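PDB 4FQE: oligogalacturonate-specific porin KdgM from Dickeya dadantii, which forms a monomeric beta-barrel channel in the bacterial outer membrane that is specific for oligogalacturonides and is required for full virulence. Local coordinates for residues A[30-41]-A[56-67]; A[89-97]-A[108-117]. One frame throughout, in Å; residues are numbered along the deposited sequence.

Contact 1. Residues A[30-41]-A[56-67]; sequences GFGLSSEVKWAQ and VSNGTEVVASYV. With OCT (N-octane), chain B; C8E ((hydroxyethyloxy)tri(ethyloxy)octane), chain F; C8E ((hydroxyethyloxy)tri(ethyloxy)octane), chain H; OCT (N-octane), chain C.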
loop_
_atom_site.group_PDB
_atom_site.type_symbol
_atom_site.label_atom_id
_atom_site.label_comp_id
_atom_site.label_asym_id
_atom_site.label_seq_id
_atom_site.Cartn_x
_atom_site.Cartn_y
_atom_site.Cartn_z
ATOM N N GLY A 30 1.655 -18.280 -1.890
ATOM C CA GLY A 30 0.735 -17.268 -1.394
ATOM C C GLY A 30 1.223 -16.535 -0.153
ATOM O O GLY A 30 0.680 -15.494 0.192
ATOM N N PHE A 31 2.236 -17.072 0.526
ATOM C CA PHE A 31 2.744 -16.430 1.750
ATOM C C PHE A 31 3.546 -15.195 1.375
ATOM O O PHE A 31 4.297 -15.233 0.389
ATOM C CB PHE A 31 3.627 -17.379 2.534
ATOM C CG PHE A 31 4.097 -16.812 3.864
ATOM C CD1 PHE A 31 5.425 -16.491 4.076
ATOM C CD2 PHE A 31 3.188 -16.610 4.899
ATOM C CE1 PHE A 31 5.836 -15.961 5.303
ATOM C CE2 PHE A 31 3.598 -16.105 6.128
ATOM C CZ PHE A 31 4.908 -15.773 6.325
ATOM N N GLY A 32 3.353 -14.107 2.124
ATOM C CA GLY A 32 4.090 -12.867 1.840
ATOM C C GLY A 32 4.626 -12.284 3.113
ATOM O O GLY A 32 4.037 -12.498 4.178
ATOM N N LEU A 33 5.721 -11.534 2.975
ATOM C CA LEU A 33 6.421 -10.921 4.087
ATOM C C LEU A 33 6.975 -9.608 3.596
ATOM O O LEU A 33 7.533 -9.570 2.506
ATOM C CB LEU A 33 7.622 -11.783 4.481
ATOM C CG LEU A 33 7.868 -12.200 5.916
ATOM C CD1 LEU A 33 9.363 -12.459 6.064
ATOM C CD2 LEU A 33 7.383 -11.189 6.962
ATOM N N SER A 34 6.868 -8.563 4.397
ATOM C CA SER A 34 7.514 -7.298 4.066
ATOM C C SER A 34 8.101 -6.661 5.304
ATOM O O SER A 34 7.673 -6.960 6.413
ATOM C CB SER A 34 6.520 -6.352 3.386
ATOM O OG SER A 34 5.522 -5.889 4.268
ATOM N N SER A 35 9.112 -5.804 5.112
ATOM C CA SER A 35 9.671 -5.045 6.225
ATOM C C SER A 35 9.893 -3.615 5.685
ATOM O O SER A 35 10.313 -3.456 4.558
ATOM C CB SER A 35 10.987 -5.708 6.685
ATOM O OG SER A 35 11.517 -5.089 7.847
ATOM N N GLU A 36 9.527 -2.603 6.456
ATOM C CA GLU A 36 9.617 -1.229 5.981
ATOM C C GLU A 36 10.282 -0.390 7.060
ATOM O O GLU A 36 9.952 -0.535 8.234
ATOM C CB GLU A 36 8.244 -0.661 5.653
ATOM C CG GLU A 36 8.294 0.737 5.082
ATOM C CD GLU A 36 6.952 1.233 4.558
ATOM O OE1 GLU A 36 5.901 0.554 4.757
ATOM O OE2 GLU A 36 6.946 2.343 3.942
ATOM N N VAL A 37 11.214 0.467 6.655
ATOM C CA VAL A 37 11.788 1.453 7.543
ATOM C C VAL A 37 11.361 2.820 7.025
ATOM O O VAL A 37 11.296 3.026 5.810
ATOM C CB VAL A 37 13.320 1.307 7.652
ATOM C CG1 VAL A 37 13.645 -0.062 8.213
ATOM C CG2 VAL A 37 14.036 1.551 6.325
ATOM N N LYS A 38 11.000 3.706 7.947
ATOM C CA LYS A 38 10.410 4.992 7.615
ATOM C C LYS A 38 11.117 6.042 8.425
ATOM O O LYS A 38 11.428 5.805 9.582
ATOM C CB LYS A 38 8.908 5.006 7.973
ATOM C CG LYS A 38 8.107 3.811 7.482
ATOM C CD LYS A 38 6.655 3.839 7.995
ATOM C CE LYS A 38 5.864 2.667 7.471
ATOM N NZ LYS A 38 4.486 2.555 8.035
ATOM N N TRP A 39 11.388 7.186 7.798
ATOM C CA TRP A 39 11.886 8.356 8.493
ATOM C C TRP A 39 11.304 9.640 7.934
ATOM O O TRP A 39 11.010 9.730 6.728
ATOM C CB TRP A 39 13.409 8.358 8.473
ATOM C CG TRP A 39 14.095 8.457 7.126
ATOM C CD1 TRP A 39 14.759 9.564 6.592
ATOM C CD2 TRP A 39 14.291 7.388 6.135
ATOM N NE1 TRP A 39 15.299 9.271 5.364
ATOM C CE2 TRP A 39 15.064 7.983 5.033
ATOM C CE3 TRP A 39 13.909 6.062 6.042
ATOM C CZ2 TRP A 39 15.409 7.260 3.900
ATOM C CZ3 TRP A 39 14.275 5.341 4.898
ATOM C CH2 TRP A 39 14.991 5.934 3.846
ATOM N N ALA A 40 11.099 10.627 8.806
ATOM C CA ALA A 40 10.333 11.824 8.487
ATOM C C ALA A 40 10.846 13.001 9.284
ATOM O O ALA A 40 11.306 12.841 10.429
ATOM C CB ALA A 40 8.851 11.614 8.756
ATOM N N GLN A 41 10.769 14.195 8.698
ATOM C CA GLN A 41 11.279 15.408 9.356
ATOM C C GLN A 41 10.242 16.514 9.304
ATOM O O GLN A 41 9.612 16.709 8.255
ATOM C CB GLN A 41 12.579 15.878 8.685
ATOM C CG GLN A 41 13.836 15.106 9.109
ATOM C CD GLN A 41 15.143 15.861 8.866
ATOM O OE1 GLN A 41 15.361 16.963 9.393
ATOM N NE2 GLN A 41 16.035 15.256 8.078
ATOM N N VAL A 56 12.182 15.247 14.039
ATOM C CA VAL A 56 12.486 14.015 13.311
ATOM C C VAL A 56 11.725 12.819 13.904
ATOM O O VAL A 56 11.547 12.730 15.118
ATOM C CB VAL A 56 14.005 13.724 13.347
ATOM C CG1 VAL A 56 14.316 12.294 12.918
ATOM C CG2 VAL A 56 14.744 14.715 12.467
ATOM N N SER A 57 11.269 11.905 13.057
ATOM C CA SER A 57 10.716 10.647 13.545
ATOM C C SER A 57 11.168 9.485 12.681
ATOM O O SER A 57 11.689 9.655 11.574
ATOM C CB SER A 57 9.189 10.709 13.643
ATOM O OG SER A 57 8.568 10.534 12.382
ATOM N N ASN A 58 10.976 8.285 13.205
ATOM C CA ASN A 58 11.351 7.098 12.488
ATOM C C ASN A 58 10.484 5.962 12.943
ATOM O O ASN A 58 9.841 6.039 13.995
ATOM C CB ASN A 58 12.828 6.758 12.707
ATOM C CG ASN A 58 13.090 6.169 14.075
ATOM O OD1 ASN A 58 12.738 5.014 14.341
ATOM N ND2 ASN A 58 13.682 6.957 14.956
ATOM N N GLY A 59 10.498 4.905 12.159
ATOM C CA GLY A 59 9.644 3.757 12.431
ATOM C C GLY A 59 9.962 2.572 11.560
ATOM O O GLY A 59 10.697 2.691 10.586
ATOM N N THR A 60 9.406 1.408 11.927
ATOM C CA THR A 60 9.558 0.225 11.109
ATOM C C THR A 60 8.275 -0.566 11.150
ATOM O O THR A 60 7.661 -0.674 12.224
ATOM C CB THR A 60 10.698 -0.679 11.567
ATOM O OG1 THR A 60 11.103 -0.284 12.873
ATOM C CG2 THR A 60 11.908 -0.570 10.649
ATOM N N GLU A 61 7.913 -1.154 10.022
ATOM C CA GLU A 61 6.724 -2.024 9.978
ATOM C C GLU A 61 7.038 -3.364 9.341
ATOM O O GLU A 61 7.772 -3.449 8.375
ATOM C CB GLU A 61 5.566 -1.337 9.269
ATOM C CG GLU A 61 4.255 -2.133 9.272
ATOM C CD GLU A 61 3.106 -1.368 8.650
ATOM O OE1 GLU A 61 3.292 -0.809 7.561
ATOM O OE2 GLU A 61 2.002 -1.305 9.249
ATOM N N VAL A 62 6.481 -4.432 9.912
ATOM C CA VAL A 62 6.585 -5.744 9.304
ATOM C C VAL A 62 5.185 -6.271 9.084
ATOM O O VAL A 62 4.288 -6.030 9.890
ATOM C CB VAL A 62 7.407 -6.741 10.161
ATOM C CG1 VAL A 62 6.785 -6.906 11.541
ATOM C CG2 VAL A 62 7.511 -8.083 9.440
ATOM N N VAL A 63 5.000 -6.970 7.970
ATOM C CA VAL A 63 3.691 -7.507 7.573
ATOM C C VAL A 63 3.936 -8.942 7.143
ATOM O O VAL A 63 4.847 -9.211 6.362
ATOM C CB VAL A 63 3.062 -6.740 6.370
ATOM C CG1 VAL A 63 1.640 -7.246 6.020
ATOM C CG2 VAL A 63 3.045 -5.232 6.617
ATOM N N ALA A 64 3.112 -9.843 7.641
ATOM C CA ALA A 64 2.996 -11.210 7.117
ATOM C C ALA A 64 1.565 -11.436 6.632
ATOM O O ALA A 64 0.627 -10.932 7.222
ATOM C CB ALA A 64 3.364 -12.227 8.199
ATOM N N SER A 65 1.406 -12.143 5.513
ATOM C CA SER A 65 0.094 -12.415 4.936
ATOM C C SER A 65 0.093 -13.683 4.104
ATOM O O SER A 65 1.134 -14.201 3.713
ATOM C CB SER A 65 -0.401 -11.257 4.046
ATOM O OG SER A 65 0.569 -10.926 3.050
ATOM N N TYR A 66 -1.123 -14.168 3.831
ATOM C CA TYR A 66 -1.347 -15.245 2.858
ATOM C C TYR A 66 -2.370 -14.724 1.830
ATOM O O TYR A 66 -3.414 -14.211 2.216
ATOM C CB TYR A 66 -1.905 -16.504 3.549
ATOM C CG TYR A 66 -0.946 -17.679 3.677
ATOM C CD1 TYR A 66 -0.405 -18.045 4.930
ATOM C CD2 TYR A 66 -0.561 -18.425 2.559
ATOM C CE1 TYR A 66 0.482 -19.112 5.064
ATOM C CE2 TYR A 66 0.354 -19.478 2.679
ATOM C CZ TYR A 66 0.857 -19.830 3.938
ATOM O OH TYR A 66 1.736 -20.883 4.071
ATOM N N VAL A 67 -2.110 -14.888 0.537
ATOM C CA VAL A 67 -3.161 -14.675 -0.437
ATOM C C VAL A 67 -3.730 -16.034 -0.806
ATOM O O VAL A 67 -3.010 -16.900 -1.287
ATOM C CB VAL A 67 -2.697 -13.969 -1.722
ATOM C CG1 VAL A 67 -3.890 -13.830 -2.667
ATOM C CG2 VAL A 67 -2.119 -12.572 -1.439
HETATM C C1 OCT B . 11.683 -9.422 9.177
HETATM C C2 OCT B . 10.934 -9.547 7.859
HETATM C C3 OCT B . 11.871 -9.312 6.670
HETATM C C4 OCT B . 11.151 -9.236 5.316
HETATM C C5 OCT B . 12.108 -9.398 4.137
HETATM C C6 OCT B . 11.363 -9.670 2.826
HETATM C C7 OCT B . 12.083 -10.712 1.981
HETATM C C8 OCT B . 11.783 -12.103 2.486
HETATM C C1 C8E F . 4.515 -14.431 10.796
HETATM C C2 C8E F . 4.168 -13.539 11.974
HETATM C C3 C8E F . 4.713 -12.101 11.899
HETATM C C4 C8E F . 6.105 -11.992 11.299
HETATM C C5 C8E F . 6.966 -10.931 11.981
HETATM C C6 C8E F . 8.428 -11.115 11.571
HETATM C C7 C8E F . 9.383 -10.116 12.247
HETATM C C8 C8E F . 10.068 -10.691 13.493
HETATM O O9 C8E F . 11.249 -9.954 13.820
HETATM C C10 C8E F . 11.411 -9.601 15.201
HETATM C C11 C8E F . 12.881 -9.296 15.473
HETATM O O12 C8E F . 13.089 -7.894 15.693
HETATM C C13 C8E F . 14.154 -7.324 14.915
HETATM C C14 C8E F . 14.579 -5.953 15.456
HETATM O O15 C8E F . 13.489 -5.286 16.121
HETATM C C16 C8E F . 13.186 -3.971 15.639
HETATM C C17 C8E F . 11.709 -3.647 15.881
HETATM O O18 C8E F . 10.905 -4.322 14.903
HETATM C C19 C8E F . 9.978 -3.507 14.178
HETATM C C20 C8E F . 8.565 -4.084 14.253
HETATM O O21 C8E F . 8.447 -5.019 15.332
HETATM C C1 C8E H . -9.163 -7.420 10.186
HETATM C C2 C8E H . -9.488 -8.542 11.140
HETATM C C3 C8E H . -9.790 -9.797 10.336
HETATM C C4 C8E H . -8.585 -10.243 9.519
HETATM C C5 C8E H . -7.978 -11.531 10.039
HETATM C C6 C8E H . -7.031 -11.223 11.187
HETATM C C7 C8E H . -5.572 -11.308 10.768
HETATM C C8 C8E H . -4.649 -11.309 11.985
HETATM O O9 C8E H . -4.374 -12.651 12.394
HETATM C C10 C8E H . -3.553 -12.739 13.565
HETATM C C11 C8E H . -2.604 -13.931 13.432
HETATM O O12 C8E H . -1.293 -13.524 13.042
HETATM C C13 C8E H . -0.514 -14.542 12.402
HETATM C C14 C8E H . -0.751 -14.528 10.890
HETATM O O15 C8E H . 0.470 -14.505 10.136
HETATM C C16 C8E H . 0.484 -15.336 8.960
HETATM C C17 C8E H . -0.212 -14.694 7.766
HETATM O O18 C8E H . -1.584 -15.109 7.712
HETATM C C19 C8E H . -2.514 -14.081 8.041
HETATM C C20 C8E H . -3.524 -14.577 9.066
HETATM O O21 C8E H . -3.671 -13.633 10.132
HETATM C C1 OCT C . 13.599 -13.285 7.960
HETATM C C2 OCT C . 14.269 -14.236 6.993
HETATM C C3 OCT C . 13.321 -14.645 5.868
HETATM C C4 OCT C . 12.019 -15.191 6.449
HETATM C C5 OCT C . 11.251 -16.053 5.453
HETATM C C6 OCT C . 10.322 -17.021 6.183
HETATM C C7 OCT C . 10.016 -18.202 5.284
HETATM C C8 OCT C . 9.200 -17.733 4.103
HETATM O O HOH W 1 6.270 -3.782 5.902
HETATM O O HOH W 2 4.979 -1.753 5.477
#
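Phe31 turns the edge of its ring onto one face of the Tyr66 ring, CD2 lying 3.7 Å from Tyr66 CE1 with the planes at 60°, an edge-to-face pair; Phe31 CB sits over the same tyrosine ring in a CH-pi contact. Leu33, Ala64 and Val62 continue this side, where Leu33 CD1 meets n-octane and Ala64 CB a detergent tail. The opposite side carries the charges. Glu36 and Glu61, each with CG anti to its backbone N (chi1 -177° and -176°), reach out in extended form and bring their OE1 atoms to 4.1 Å, a like-charge approach that a shared water, donating to Glu36 OE1 at 2.6 Å and to Glu61 OE1 at 2.8 Å, probably softens. Lys38 NZ adds a long salt bridge to Glu61 OE1, 3.6 Å, while its stronger partner is Glu83; Glu36 OE2 forms a salt bridge with Arg20, and the main partner of Glu61 is Arg92. Eleven backbone hydrogen bonds join the two antiparallel segments. Phe31, Leu33 and Ala64 facing alkyl chains while Glu36, Lys38 and Glu61 face the lumen is the alternation of an outer-membrane beta-barrel wall.

Contact 2. Residues A[89-97]-A[108-117]; sequences NNYRPYLRG and ALRYRPYFKR. With C8E ((hydroxyethyloxy)tri(ethyloxy)octane), chain H; C8E ((hydroxyethyloxy)tri(ethyloxy)octane), chain E.
Tyr91 and Phe115 lie side by side on the outer face of a beta-hairpin in the barrel wall, CD2 of Tyr91 3.5 Å from CD2 of Phe115, their planes nearly parallel but slid so far that the rings barely overlap. Their backbones bond both ways, Tyr91 N to Phe115 O and Phe115 N to Tyr91 O, each 2.9 Å. Further along, Leu95 pairs with Tyr111, and Gly97 with Leu109, in the same reciprocal fashion. Pro93 and Pro113 interrupt this pattern: neither has an N-H to give, and the buried carbonyls Pro93 O and Pro113 O have no hydrogen-bond partner in the model, with Arg112 CA and Arg92 CA making CA-H...O contacts to them instead. Buried Asn89 N also lacks a partner, whereas Asn89 OD1 accepts from Gly85 N. Pro113 CD rests 3.4 Å from C1 of a detergent chain. On the lumen side three arginines find partners outside the hairpin: Arg92 has Glu61, Arg96 NE a salt bridge with Glu77, and Arg110 NH2 a hydrogen bond to Thr135; Tyr94 OH also bonds to Glu77. Such a basic row would be consistent with passage of anionic oligogalacturonides. Arg92 and Arg112 bend at chi3 in opposite senses (-70° and 70°); in the modelled conformer of Arg112, one of two, their guanidiniums stack at 26° between planes, Arg92 NH1 3.3 Å from Arg112 NH2 and Arg110 NH2 over the opposite face of Arg112.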
loop_
_atom_site.group_PDB
_atom_site.type_symbol
_atom_site.label_atom_id
_atom_site.label_comp_id
_atom_site.label_asym_id
_atom_site.label_seq_id
_atom_site.Cartn_x
_atom_site.Cartn_y
_atom_site.Cartn_z
ATOM N N ASN A 89 2.465 3.499 16.609
ATOM C CA ASN A 89 2.781 2.211 17.242
ATOM C C ASN A 89 1.510 1.460 17.334
ATOM O O ASN A 89 0.706 1.727 18.205
ATOM C CB ASN A 89 3.344 2.382 18.647
ATOM C CG ASN A 89 4.671 3.065 18.658
ATOM O OD1 ASN A 89 5.721 2.412 18.684
ATOM N ND2 ASN A 89 4.644 4.393 18.633
ATOM N N ASN A 90 1.314 0.531 16.415
ATOM C CA ASN A 90 0.015 -0.058 16.209
ATOM C C ASN A 90 0.141 -1.466 15.732
ATOM O O ASN A 90 1.085 -1.830 15.049
ATOM C CB ASN A 90 -0.860 0.740 15.171
ATOM C CG ASN A 90 -0.046 1.392 14.072
ATOM O OD1 ASN A 90 -0.503 2.347 13.390
ATOM N ND2 ASN A 90 1.172 0.900 13.879
ATOM N N TYR A 91 -0.844 -2.229 16.129
ATOM C CA TYR A 91 -1.128 -3.548 15.609
ATOM C C TYR A 91 -2.289 -3.343 14.621
ATOM O O TYR A 91 -3.315 -2.809 14.977
ATOM C CB TYR A 91 -1.535 -4.468 16.755
ATOM C CG TYR A 91 -2.217 -5.730 16.338
ATOM C CD1 TYR A 91 -1.693 -6.526 15.331
ATOM C CD2 TYR A 91 -3.385 -6.139 16.944
ATOM C CE1 TYR A 91 -2.332 -7.692 14.931
ATOM C CE2 TYR A 91 -4.010 -7.327 16.571
ATOM C CZ TYR A 91 -3.472 -8.090 15.556
ATOM O OH TYR A 91 -4.098 -9.261 15.160
ATOM N N ARG A 92 -2.084 -3.746 13.377
ATOM C CA ARG A 92 -3.082 -3.545 12.332
ATOM C C ARG A 92 -3.206 -4.823 11.533
ATOM O O ARG A 92 -2.532 -4.978 10.515
ATOM C CB ARG A 92 -2.665 -2.365 11.448
ATOM C CG ARG A 92 -2.419 -1.077 12.217
ATOM C CD ARG A 92 -2.279 0.123 11.300
ATOM N NE ARG A 92 -1.044 0.097 10.522
ATOM C CZ ARG A 92 -0.732 0.963 9.555
ATOM N NH1 ARG A 92 -1.580 1.918 9.203
ATOM N NH2 ARG A 92 0.431 0.872 8.912
ATOM N N PRO A 93 -4.043 -5.763 11.995
ATOM C CA PRO A 93 -4.339 -6.923 11.173
ATOM C C PRO A 93 -5.267 -6.472 10.047
ATOM O O PRO A 93 -5.834 -5.398 10.143
ATOM C CB PRO A 93 -5.110 -7.842 12.124
ATOM C CG PRO A 93 -5.830 -6.908 13.005
ATOM C CD PRO A 93 -4.930 -5.690 13.165
ATOM N N TYR A 94 -5.398 -7.251 8.987
ATOM C CA TYR A 94 -6.316 -6.856 7.917
ATOM C C TYR A 94 -6.863 -8.007 7.123
ATOM O O TYR A 94 -6.328 -9.097 7.180
ATOM C CB TYR A 94 -5.631 -5.872 6.969
ATOM C CG TYR A 94 -4.475 -6.429 6.159
ATOM C CD1 TYR A 94 -3.144 -6.250 6.573
ATOM C CD2 TYR A 94 -4.699 -7.123 4.974
ATOM C CE1 TYR A 94 -2.082 -6.728 5.807
ATOM C CE2 TYR A 94 -3.644 -7.621 4.226
ATOM C CZ TYR A 94 -2.335 -7.414 4.641
ATOM O OH TYR A 94 -1.298 -7.926 3.904
ATOM N N LEU A 95 -7.936 -7.738 6.393
ATOM C CA LEU A 95 -8.488 -8.658 5.396
ATOM C C LEU A 95 -8.708 -7.872 4.089
ATOM O O LEU A 95 -9.417 -6.877 4.078
ATOM C CB LEU A 95 -9.812 -9.238 5.877
ATOM C CG LEU A 95 -10.425 -10.390 5.054
ATOM C CD1 LEU A 95 -9.473 -11.580 4.976
ATOM C CD2 LEU A 95 -11.770 -10.854 5.645
ATOM N N ARG A 96 -8.069 -8.316 3.014
ATOM C CA ARG A 96 -8.218 -7.683 1.704
ATOM C C ARG A 96 -8.855 -8.675 0.723
ATOM O O ARG A 96 -8.335 -9.756 0.501
ATOM C CB ARG A 96 -6.860 -7.196 1.165
ATOM C CG ARG A 96 -6.938 -6.585 -0.236
ATOM C CD ARG A 96 -5.754 -5.678 -0.581
ATOM N NE ARG A 96 -4.515 -6.185 0.014
ATOM C CZ ARG A 96 -3.446 -5.450 0.324
ATOM N NH1 ARG A 96 -2.389 -6.034 0.871
ATOM N NH2 ARG A 96 -3.423 -4.138 0.108
ATOM N N GLY A 97 -9.980 -8.300 0.146
ATOM C CA GLY A 97 -10.564 -9.059 -0.949
ATOM C C GLY A 97 -10.228 -8.447 -2.271
ATOM O O GLY A 97 -10.206 -7.213 -2.398
ATOM N N ALA A 108 -10.134 -3.955 -5.295
ATOM C CA ALA A 108 -9.911 -4.592 -3.974
ATOM C C ALA A 108 -10.577 -3.786 -2.891
ATOM O O ALA A 108 -10.845 -2.596 -3.058
ATOM C CB ALA A 108 -8.423 -4.792 -3.704
ATOM N N LEU A 109 -10.871 -4.443 -1.784
ATOM C CA LEU A 109 -11.366 -3.787 -0.612
ATOM C C LEU A 109 -10.616 -4.390 0.582
ATOM O O LEU A 109 -10.434 -5.611 0.673
ATOM C CB LEU A 109 -12.879 -3.950 -0.482
ATOM C CG LEU A 109 -13.553 -3.178 0.657
ATOM C CD1 LEU A 109 -13.442 -1.682 0.442
ATOM C CD2 LEU A 109 -15.010 -3.581 0.841
ATOM N N ARG A 110 -10.131 -3.501 1.444
ATOM C CA ARG A 110 -9.364 -3.903 2.630
ATOM C C ARG A 110 -9.993 -3.318 3.866
ATOM O O ARG A 110 -10.225 -2.122 3.914
ATOM C CB ARG A 110 -7.895 -3.438 2.538
ATOM C CG ARG A 110 -7.045 -3.924 3.748
ATOM C CD ARG A 110 -5.593 -3.448 3.649
ATOM N NE ARG A 110 -5.579 -1.985 3.654
ATOM C CZ ARG A 110 -4.523 -1.226 3.408
ATOM N NH1 ARG A 110 -3.330 -1.779 3.176
ATOM N NH2 ARG A 110 -4.670 0.097 3.403
ATOM N N TYR A 111 -10.241 -4.171 4.870
ATOM C CA TYR A 111 -10.605 -3.743 6.231
ATOM C C TYR A 111 -9.393 -3.942 7.144
ATOM O O TYR A 111 -8.849 -5.037 7.230
ATOM C CB TYR A 111 -11.815 -4.527 6.759
ATOM C CG TYR A 111 -12.144 -4.250 8.217
ATOM C CD1 TYR A 111 -12.530 -2.979 8.644
ATOM C CD2 TYR A 111 -12.064 -5.254 9.158
ATOM C CE1 TYR A 111 -12.813 -2.735 9.971
ATOM C CE2 TYR A 111 -12.339 -5.018 10.493
ATOM C CZ TYR A 111 -12.729 -3.757 10.882
ATOM O OH TYR A 111 -12.981 -3.567 12.214
ATOM N N ARG A 112 -8.950 -2.849 7.768
ATOM C CA ARG A 112 -7.753 -2.857 8.595
ATOM C C ARG A 112 -7.983 -2.094 9.900
ATOM O O ARG A 112 -7.748 -0.870 9.967
ATOM C CB ARG A 112 -6.572 -2.261 7.811
ATOM C CG ARG A 112 -5.229 -2.291 8.531
ATOM C CD ARG A 112 -4.081 -1.839 7.636
ATOM N NE ARG A 112 -4.123 -0.410 7.324
ATOM C CZ ARG A 112 -3.173 0.239 6.659
ATOM N NH1 ARG A 112 -2.098 -0.406 6.233
ATOM N NH2 ARG A 112 -3.287 1.539 6.420
ATOM N N PRO A 113 -8.399 -2.795 10.954
ATOM C CA PRO A 113 -8.503 -2.089 12.205
ATOM C C PRO A 113 -7.099 -1.717 12.691
ATOM O O PRO A 113 -6.108 -2.283 12.214
ATOM C CB PRO A 113 -9.201 -3.088 13.135
ATOM C CG PRO A 113 -8.982 -4.413 12.536
ATOM C CD PRO A 113 -8.839 -4.203 11.065
ATOM N N TYR A 114 -7.009 -0.735 13.577
ATOM C CA TYR A 114 -5.728 -0.391 14.184
ATOM C C TYR A 114 -5.910 -0.341 15.693
ATOM O O TYR A 114 -6.920 0.122 16.201
ATOM C CB TYR A 114 -5.120 0.913 13.612
ATOM C CG TYR A 114 -5.909 2.188 13.813
ATOM C CD1 TYR A 114 -5.829 2.905 15.008
ATOM C CD2 TYR A 114 -6.702 2.703 12.791
ATOM C CE1 TYR A 114 -6.539 4.084 15.183
ATOM C CE2 TYR A 114 -7.432 3.876 12.956
ATOM C CZ TYR A 114 -7.332 4.572 14.139
ATOM O OH TYR A 114 -8.049 5.736 14.305
ATOM N N PHE A 115 -4.950 -0.921 16.394
ATOM C CA PHE A 115 -4.904 -0.865 17.851
ATOM C C PHE A 115 -3.552 -0.208 18.116
ATOM O O PHE A 115 -2.537 -0.873 18.047
ATOM C CB PHE A 115 -5.035 -2.276 18.455
ATOM C CG PHE A 115 -6.211 -3.069 17.928
ATOM C CD1 PHE A 115 -7.451 -3.019 18.562
ATOM C CD2 PHE A 115 -6.083 -3.868 16.790
ATOM C CE1 PHE A 115 -8.531 -3.739 18.079
ATOM C CE2 PHE A 115 -7.159 -4.574 16.293
ATOM C CZ PHE A 115 -8.394 -4.514 16.935
ATOM N N LYS A 116 -3.544 1.119 18.319
ATOM C CA LYS A 116 -2.295 1.910 18.362
ATOM C C LYS A 116 -2.004 2.713 19.649
ATOM O O LYS A 116 -2.913 3.161 20.350
ATOM C CB LYS A 116 -2.187 2.837 17.128
ATOM C CG LYS A 116 -2.674 4.280 17.245
ATOM C CD LYS A 116 -1.942 5.152 16.218
ATOM C CE LYS A 116 -2.710 6.419 15.853
ATOM N NZ LYS A 116 -3.674 6.231 14.724
ATOM N N ARG A 117 -0.708 2.885 19.925
ATOM C CA ARG A 117 -0.210 3.705 21.032
ATOM C C ARG A 117 1.126 4.358 20.645
ATOM O O ARG A 117 1.413 5.503 21.007
ATOM C CB ARG A 117 -0.062 2.861 22.307
ATOM C CG ARG A 117 1.291 2.174 22.521
ATOM C CD ARG A 117 1.561 1.031 21.539
ATOM N NE ARG A 117 1.090 -0.332 21.859
ATOM C CZ ARG A 117 0.298 -0.723 22.867
ATOM N NH1 ARG A 117 -0.221 0.112 23.760
ATOM N NH2 ARG A 117 0.012 -2.017 22.981
HETATM C C1 C8E H . -9.163 -7.420 10.186
HETATM C C2 C8E H . -9.488 -8.542 11.140
HETATM C C3 C8E H . -9.790 -9.797 10.336
HETATM C C4 C8E H . -8.585 -10.243 9.519
HETATM C C5 C8E H . -7.978 -11.531 10.039
HETATM C C6 C8E H . -7.031 -11.223 11.187
HETATM C C7 C8E H . -5.572 -11.308 10.768
HETATM C C8 C8E H . -4.649 -11.309 11.985
HETATM O O9 C8E H . -4.374 -12.651 12.394
HETATM C C10 C8E H . -3.553 -12.739 13.565
HETATM C C11 C8E H . -2.604 -13.931 13.432
HETATM O O12 C8E H . -1.293 -13.524 13.042
HETATM C C13 C8E H . -0.514 -14.542 12.402
HETATM C C14 C8E H . -0.751 -14.528 10.890
HETATM O O15 C8E H . 0.470 -14.505 10.136
HETATM C C16 C8E H . 0.484 -15.336 8.960
HETATM C C17 C8E H . -0.212 -14.694 7.766
HETATM O O18 C8E H . -1.584 -15.109 7.712
HETATM C C19 C8E H . -2.514 -14.081 8.041
HETATM C C20 C8E H . -3.524 -14.577 9.066
HETATM O O21 C8E H . -3.671 -13.633 10.132
HETATM C C1 C8E E . -13.596 -8.562 0.452
HETATM C C2 C8E E . -13.670 -9.089 1.872
HETATM C C3 C8E E . -12.920 -8.205 2.864
HETATM C C4 C8E E . -13.471 -6.788 2.891
HETATM C C5 C8E E . -13.839 -6.318 4.294
HETATM C C6 C8E E . -15.054 -7.073 4.852
HETATM C C7 C8E E . -16.052 -6.242 5.675
HETATM C C8 C8E E . -15.916 -4.720 5.614
HETATM O O9 C8E E . -16.866 -4.076 6.471
HETATM C C10 C8E E . -16.829 -2.644 6.411
HETATM C C11 C8E E . -16.927 -2.014 7.798
HETATM O O12 C8E E . -17.571 -0.733 7.704
HETATM C C13 C8E E . -18.999 -0.811 7.822
HETATM C C14 C8E E . -19.713 0.296 7.041
HETATM O O15 C8E E . -19.149 0.473 5.731
HETATM C C16 C8E E . -19.044 1.857 5.380
HETATM C C17 C8E E . -18.591 2.044 3.929
HETATM O O18 C8E E . -18.033 3.354 3.745
HETATM C C19 C8E E . -18.980 4.420 3.873
HETATM C C20 C8E E . -18.824 5.100 5.234
HETATM O O21 C8E E . -20.043 5.102 5.989
#

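How the contacts relate
After strands 2-9 and 18-26, strand 31-40 runs out to the unmodelled stretch 42-55 and the chain returns as strand 57-69, so contact 1 closes that loop. The chain then passes through strand 74-85 before contact 2 closes a tighter hairpin between 90-100 and 105-116. The two are in series, neither nesting nor crossing, and join neighbouring pairs of strands in one closed antiparallel barrel, with 74-85 between them. Side chains bridge that intervening strand inside the barrel: Glu61 OE2 meets Arg92 NH2 at 2.7 Å in a salt bridge, and Tyr94 OH packs against Val63 and Ser65. On the outer surface, one detergent molecule touches both contacts.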